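Local coordinates for protein oligogalacturonate lyase (Yersinia enterocolitica subsp. enterocolitica, PDB 3PE7) that cleaves oligogalacturonates by beta-elimination in the cytoplasm, using a seven-bladed beta-propeller that carries a manganese ion, at residues A[14-19]-A[335-340]; A[21-26]-A[376-381]. All coordinates share one frame; numbering follows the deposited sequence.

How the contacts relate
Both contacts tie the N-terminal part of the chain to its last stretches, and both involve the hairpin of strands 12-15 and 22-25. Contact 2 is the more buried: it pairs strand 22-25 with strand 376-381 inside one propeller blade, through backbone hydrogen bonds with apolar side chains on either face. Contact 1 is partly buried and lies between blades, where the turn after strand 12-15 meets the end of strand 331-337, the outermost strand of the preceding blade; carboxylate, hydroxyl and guanidinium groups do the work there. Their centres are 9 Å apart, and Ala21 O, bonded probably by Asp16 N, and Tyr14, packed on Tyr378, connect them.

Contact 1: A[14-19]-A[335-340]; sequences YQDAST and VARHDT
Asp16 and Arg337 meet through a bond from the backbone N of Arg337 to Asp16 OD2, 2.7 Å long and nearly straight at 173°, the N-H coming in from above the carboxylate plane. With CG anti to its own backbone N (chi1 -172°), the aspartate carries its carboxylate over to the end of strand 331-337. Its other oxygen, OD1, accepts from Ser18 N, an Asx turn, and from Thr19 N one residue farther, completing an Asx motif that shapes the loop. Thr19 makes the second link across, its OG1 donating to Val335 O at 2.7 Å from above the carbonyl plane; the same hydroxyl is also bonded to the N of Ala21. A third comes from Ser18 OG, which takes a bond from Arg337 NH1 (2.9 Å) near the guanidinium plane. The arginine chain bends at chi3 (69°), which sets NE, and its guanidinium grips Asp339 side-on, NE on OD2 (2.8 Å) and NH2 on OD1. A water donates to both Asp16 OD2 and Arg337 O, a second bridge between the same two residues. Around this polar core the packing is slight: Ala17 CB lies 4.2 Å from Arg337 CD, and Thr19 CG2 lies against the backbone of Val335 and Ala336. Phe321 of the neighbouring strand touches both Ser18 and Arg337. Here the hairpin loop of the closing blade is pinned to the outer strand of the blade before it, and the buried carboxylate of Asp16, given three backbone N-H groups and a water, probably stays ionised without a direct salt bridge to Arg337.

Contact 2: A[21-26]-A[376-381]; sequences AQVTRL and ALYLAT
Leu26 and Leu379 touch on one face of the sheet, CD1 to CD1 at 3.9 Å, with the two side chains crossing obliquely; Leu50 of strand 49-54 packs on Leu26 as well. On the other face Tyr378 lies beside Arg25, the two pointing the same way. Arg25 CG, anti to its backbone N (chi1 -173°), comes within 3.5 Å of Tyr378 CE2, and Arg25 CD packs against Tyr378 OH at 3.6 Å, a van der Waals contact, while the guanidinium plane stands 70° from the ring. Farther along the same face, Val23 meets the ring through CG1 (4.1 Å to Tyr378 CD2) and Ala380 CB through CG2. Strands 22-25 and 376-381 run antiparallel, with Thr24 and Leu379 as a hydrogen-bonded pair: Thr24 N to Leu379 O and Leu379 N to Thr24 O, 2.9 Å each. An N-terminal strand paired with the last strand of the chain is the Velcro closure of a beta-propeller, shutting the ring by completing one blade from both ends of the sequence. Leu26 N to Leu377 O and Thr381 N to Gln22 O (2.8 Å) extend the ladder at its two ends. Beyond the ladder the guanidinium of Arg25 forms a salt bridge with Asp12, and Thr24 OG1 bonds to Thr13 OG1. At the Gln22 end a water connects Leu379 O with Thr381 OG1, and another joins Gln22 N to Thr381 O.

Contact 1: A[14-19]-A[335-340]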
loop_
_atom_site.group_PDB
_atom_site.type_symbol
_atom_site.label_atom_id
_atom_site.label_comp_id
_atom_site.label_asym_id
_atom_site.label_seq_id
_atom_site.Cartn_x
_atom_site.Cartn_y
_atom_site.Cartn_z
ATOM N N TYR A 14 -26.026 -1.263 -1.769
ATOM C CA TYR A 14 -26.742 -2.403 -1.188
ATOM C C TYR A 14 -26.354 -2.580 0.281
ATOM O O TYR A 14 -25.613 -1.770 0.835
ATOM C CB TYR A 14 -26.436 -3.683 -1.984
ATOM C CG TYR A 14 -24.970 -4.015 -2.100
ATOM C CD1 TYR A 14 -24.128 -3.295 -2.970
ATOM C CD2 TYR A 14 -24.417 -5.036 -1.349
ATOM C CE1 TYR A 14 -22.792 -3.601 -3.067
ATOM C CE2 TYR A 14 -23.091 -5.358 -1.458
ATOM C CZ TYR A 14 -22.282 -4.632 -2.313
ATOM O OH TYR A 14 -20.955 -4.952 -2.425
ATOM N N GLN A 15 -26.880 -3.614 0.921
ATOM C CA GLN A 15 -26.579 -3.865 2.326
ATOM C C GLN A 15 -25.748 -5.125 2.447
ATOM O O GLN A 15 -26.077 -6.142 1.840
ATOM C CB GLN A 15 -27.878 -4.066 3.115
ATOM C CG GLN A 15 -28.605 -2.796 3.460
ATOM C CD GLN A 15 -29.799 -3.075 4.357
ATOM O OE1 GLN A 15 -30.858 -3.498 3.882
ATOM N NE2 GLN A 15 -29.629 -2.856 5.665
ATOM N N ASP A 16 -24.684 -5.071 3.247
ATOM C CA ASP A 16 -23.853 -6.255 3.483
ATOM C C ASP A 16 -24.665 -7.451 4.001
ATOM O O ASP A 16 -25.485 -7.292 4.895
ATOM C CB ASP A 16 -22.747 -5.921 4.489
ATOM C CG ASP A 16 -21.743 -7.052 4.635
ATOM O OD1 ASP A 16 -21.955 -7.942 5.483
ATOM O OD2 ASP A 16 -20.773 -7.075 3.857
ATOM N N ALA A 17 -24.398 -8.630 3.445
ATOM C CA ALA A 17 -25.152 -9.859 3.742
ATOM C C ALA A 17 -25.071 -10.291 5.202
ATOM O O ALA A 17 -26.018 -10.862 5.729
ATOM C CB ALA A 17 -24.694 -10.996 2.828
ATOM N N SER A 18 -23.952 -9.980 5.855
ATOM C CA SER A 18 -23.699 -10.417 7.221
ATOM C C SER A 18 -23.933 -9.316 8.237
ATOM O O SER A 18 -24.461 -9.587 9.317
ATOM C CB SER A 18 -22.256 -10.940 7.369
ATOM O OG SER A 18 -22.085 -12.129 6.636
ATOM N N THR A 19 -23.548 -8.080 7.907
ATOM C CA THR A 19 -23.542 -6.998 8.917
ATOM C C THR A 19 -24.619 -5.941 8.712
ATOM O O THR A 19 -24.886 -5.129 9.605
ATOM C CB THR A 19 -22.188 -6.262 8.957
ATOM O OG1 THR A 19 -22.071 -5.421 7.801
ATOM C CG2 THR A 19 -21.039 -7.254 8.979
ATOM N N VAL A 335 -17.141 -5.225 10.291
ATOM C CA VAL A 335 -17.941 -4.151 9.712
ATOM C C VAL A 335 -18.646 -4.509 8.400
ATOM O O VAL A 335 -19.748 -4.021 8.110
ATOM C CB VAL A 335 -17.132 -2.829 9.599
ATOM C CG1 VAL A 335 -16.722 -2.342 10.999
ATOM C CG2 VAL A 335 -15.914 -2.999 8.729
ATOM N N ALA A 336 -18.011 -5.380 7.626
ATOM C CA ALA A 336 -18.553 -5.807 6.332
ATOM C C ALA A 336 -17.726 -6.957 5.791
ATOM O O ALA A 336 -16.668 -7.270 6.318
ATOM C CB ALA A 336 -18.561 -4.654 5.346
ATOM N N ARG A 337 -18.236 -7.588 4.742
ATOM C CA ARG A 337 -17.517 -8.643 4.049
ATOM C C ARG A 337 -16.732 -8.031 2.904
ATOM O O ARG A 337 -17.263 -7.213 2.149
ATOM C CB ARG A 337 -18.513 -9.650 3.459
ATOM C CG ARG A 337 -19.474 -10.274 4.489
ATOM C CD ARG A 337 -20.569 -11.110 3.776
ATOM N NE ARG A 337 -19.997 -12.318 3.163
ATOM C CZ ARG A 337 -19.821 -13.475 3.789
ATOM N NH1 ARG A 337 -20.224 -13.633 5.056
ATOM N NH2 ARG A 337 -19.252 -14.482 3.151
ATOM N N HIS A 338 -15.470 -8.428 2.753
ATOM C CA HIS A 338 -14.794 -8.168 1.476
ATOM C C HIS A 338 -15.119 -9.262 0.439
ATOM O O HIS A 338 -15.277 -8.966 -0.761
ATOM C CB HIS A 338 -13.272 -7.949 1.661
ATOM C CG HIS A 338 -12.517 -9.158 2.128
ATOM N ND1 HIS A 338 -11.920 -9.236 3.365
ATOM C CD2 HIS A 338 -12.222 -10.317 1.496
ATOM C CE1 HIS A 338 -11.325 -10.412 3.495
ATOM N NE2 HIS A 338 -11.492 -11.085 2.365
ATOM N N ASP A 339 -15.241 -10.512 0.896
ATOM C CA ASP A 339 -15.564 -11.653 0.001
ATOM C C ASP A 339 -14.624 -11.826 -1.202
ATOM O O ASP A 339 -15.031 -12.369 -2.244
ATOM C CB ASP A 339 -17.020 -11.567 -0.504
ATOM C CG ASP A 339 -18.015 -12.228 0.423
ATOM O OD1 ASP A 339 -17.681 -13.278 1.031
ATOM O OD2 ASP A 339 -19.144 -11.700 0.523
ATOM N N THR A 340 -13.376 -11.386 -1.085
ATOM C CA THR A 340 -12.437 -11.598 -2.194
ATOM C C THR A 340 -12.055 -13.068 -2.320
ATOM O O THR A 340 -12.054 -13.800 -1.326
ATOM C CB THR A 340 -11.190 -10.678 -2.129
ATOM O OG1 THR A 340 -10.654 -10.567 -3.444
ATOM C CG2 THR A 340 -10.111 -11.233 -1.209
HETATM O O HOH W 1 -19.469 -5.776 1.834
#

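Contact 2: A[21-26]-A[376-381]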
loop_
_atom_site.group_PDB
_atom_site.type_symbol
_atom_site.label_atom_id
_atom_site.label_comp_id
_atom_site.label_asym_id
_atom_site.label_seq_id
_atom_site.Cartn_x
_atom_site.Cartn_y
_atom_site.Cartn_z
ATOM N N ALA A 21 -24.319 -3.408 6.855
ATOM C CA ALA A 21 -23.697 -2.109 6.543
ATOM C C ALA A 21 -23.981 -1.674 5.105
ATOM O O ALA A 21 -24.068 -2.508 4.207
ATOM C CB ALA A 21 -22.183 -2.183 6.760
ATOM N N GLN A 22 -24.100 -0.370 4.879
ATOM C CA GLN A 22 -24.254 0.131 3.519
ATOM C C GLN A 22 -22.922 -0.025 2.766
ATOM O O GLN A 22 -21.854 0.393 3.257
ATOM C CB GLN A 22 -24.685 1.598 3.536
ATOM C CG GLN A 22 -24.841 2.196 2.146
ATOM C CD GLN A 22 -25.705 3.449 2.122
ATOM O OE1 GLN A 22 -26.872 3.432 2.543
ATOM N NE2 GLN A 22 -25.149 4.532 1.613
ATOM N N VAL A 23 -23.005 -0.608 1.572
ATOM C CA VAL A 23 -21.837 -0.806 0.715
ATOM C C VAL A 23 -22.178 -0.281 -0.669
ATOM O O VAL A 23 -23.275 -0.521 -1.179
ATOM C CB VAL A 23 -21.415 -2.298 0.628
ATOM C CG1 VAL A 23 -20.147 -2.480 -0.222
ATOM C CG2 VAL A 23 -21.167 -2.867 2.009
ATOM N N THR A 24 -21.252 0.457 -1.265
ATOM C CA THR A 24 -21.451 0.952 -2.628
ATOM C C THR A 24 -20.312 0.444 -3.497
ATOM O O THR A 24 -19.144 0.653 -3.163
ATOM C CB THR A 24 -21.534 2.496 -2.661
ATOM O OG1 THR A 24 -22.661 2.902 -1.866
ATOM C CG2 THR A 24 -21.738 2.991 -4.092
ATOM N N ARG A 25 -20.660 -0.245 -4.583
ATOM C CA ARG A 25 -19.684 -0.647 -5.601
ATOM C C ARG A 25 -19.536 0.482 -6.614
ATOM O O ARG A 25 -20.535 0.981 -7.152
ATOM C CB ARG A 25 -20.171 -1.893 -6.322
ATOM C CG ARG A 25 -19.146 -2.486 -7.283
ATOM C CD ARG A 25 -19.669 -3.758 -7.875
ATOM N NE ARG A 25 -20.803 -3.493 -8.770
ATOM C CZ ARG A 25 -21.705 -4.404 -9.115
ATOM N NH1 ARG A 25 -21.625 -5.638 -8.642
ATOM N NH2 ARG A 25 -22.699 -4.066 -9.945
ATOM N N LEU A 26 -18.289 0.859 -6.879
ATOM C CA LEU A 26 -18.009 2.062 -7.671
ATOM C C LEU A 26 -17.708 1.774 -9.136
ATOM O O LEU A 26 -17.808 2.669 -9.975
ATOM C CB LEU A 26 -16.827 2.820 -7.066
ATOM C CG LEU A 26 -16.909 3.254 -5.599
ATOM C CD1 LEU A 26 -15.599 3.910 -5.200
ATOM C CD2 LEU A 26 -18.067 4.211 -5.364
ATOM N N ALA A 376 -13.216 -5.117 -8.433
ATOM C CA ALA A 376 -13.959 -3.856 -8.448
ATOM C C ALA A 376 -13.669 -3.106 -7.149
ATOM O O ALA A 376 -13.146 -3.686 -6.187
ATOM C CB ALA A 376 -15.497 -4.122 -8.607
ATOM N N LEU A 377 -14.009 -1.825 -7.129
ATOM C CA LEU A 377 -13.842 -0.982 -5.948
ATOM C C LEU A 377 -15.150 -0.852 -5.173
ATOM O O LEU A 377 -16.231 -0.712 -5.753
ATOM C CB LEU A 377 -13.329 0.416 -6.339
ATOM C CG LEU A 377 -11.808 0.488 -6.598
ATOM C CD1 LEU A 377 -11.474 -0.012 -7.998
ATOM C CD2 LEU A 377 -11.293 1.894 -6.376
ATOM N N TYR A 378 -15.027 -0.898 -3.850
ATOM C CA TYR A 378 -16.166 -0.817 -2.922
ATOM C C TYR A 378 -15.875 0.154 -1.798
ATOM O O TYR A 378 -14.730 0.269 -1.331
ATOM C CB TYR A 378 -16.447 -2.184 -2.275
ATOM C CG TYR A 378 -16.770 -3.248 -3.272
ATOM C CD1 TYR A 378 -15.745 -3.899 -3.978
ATOM C CD2 TYR A 378 -18.098 -3.586 -3.553
ATOM C CE1 TYR A 378 -16.035 -4.873 -4.937
ATOM C CE2 TYR A 378 -18.403 -4.562 -4.519
ATOM C CZ TYR A 378 -17.347 -5.197 -5.191
ATOM O OH TYR A 378 -17.625 -6.146 -6.126
ATOM N N LEU A 379 -16.925 0.844 -1.361
ATOM C CA LEU A 379 -16.908 1.653 -0.142
ATOM C C LEU A 379 -17.922 1.081 0.853
ATOM O O LEU A 379 -19.120 1.028 0.560
ATOM C CB LEU A 379 -17.241 3.120 -0.457
ATOM C CG LEU A 379 -16.159 3.945 -1.158
ATOM C CD1 LEU A 379 -16.726 5.262 -1.704
ATOM C CD2 LEU A 379 -14.990 4.197 -0.172
ATOM N N ALA A 380 -17.431 0.669 2.022
ATOM C CA ALA A 380 -18.321 0.207 3.110
ATOM C C ALA A 380 -18.460 1.280 4.186
ATOM O O ALA A 380 -17.464 1.831 4.640
ATOM C CB ALA A 380 -17.790 -1.093 3.705
ATOM N N THR A 381 -19.702 1.568 4.593
ATOM C CA THR A 381 -19.979 2.585 5.613
ATOM C C THR A 381 -19.828 2.000 6.987
ATOM O O THR A 381 -20.407 0.956 7.295
ATOM C CB THR A 381 -21.403 3.183 5.427
ATOM O OG1 THR A 381 -21.469 3.786 4.139
ATOM C CG2 THR A 381 -21.671 4.280 6.487
HETATM O O HOH W 2 -20.616 3.016 1.666
HETATM O O HOH W 3 -23.541 1.124 7.264
#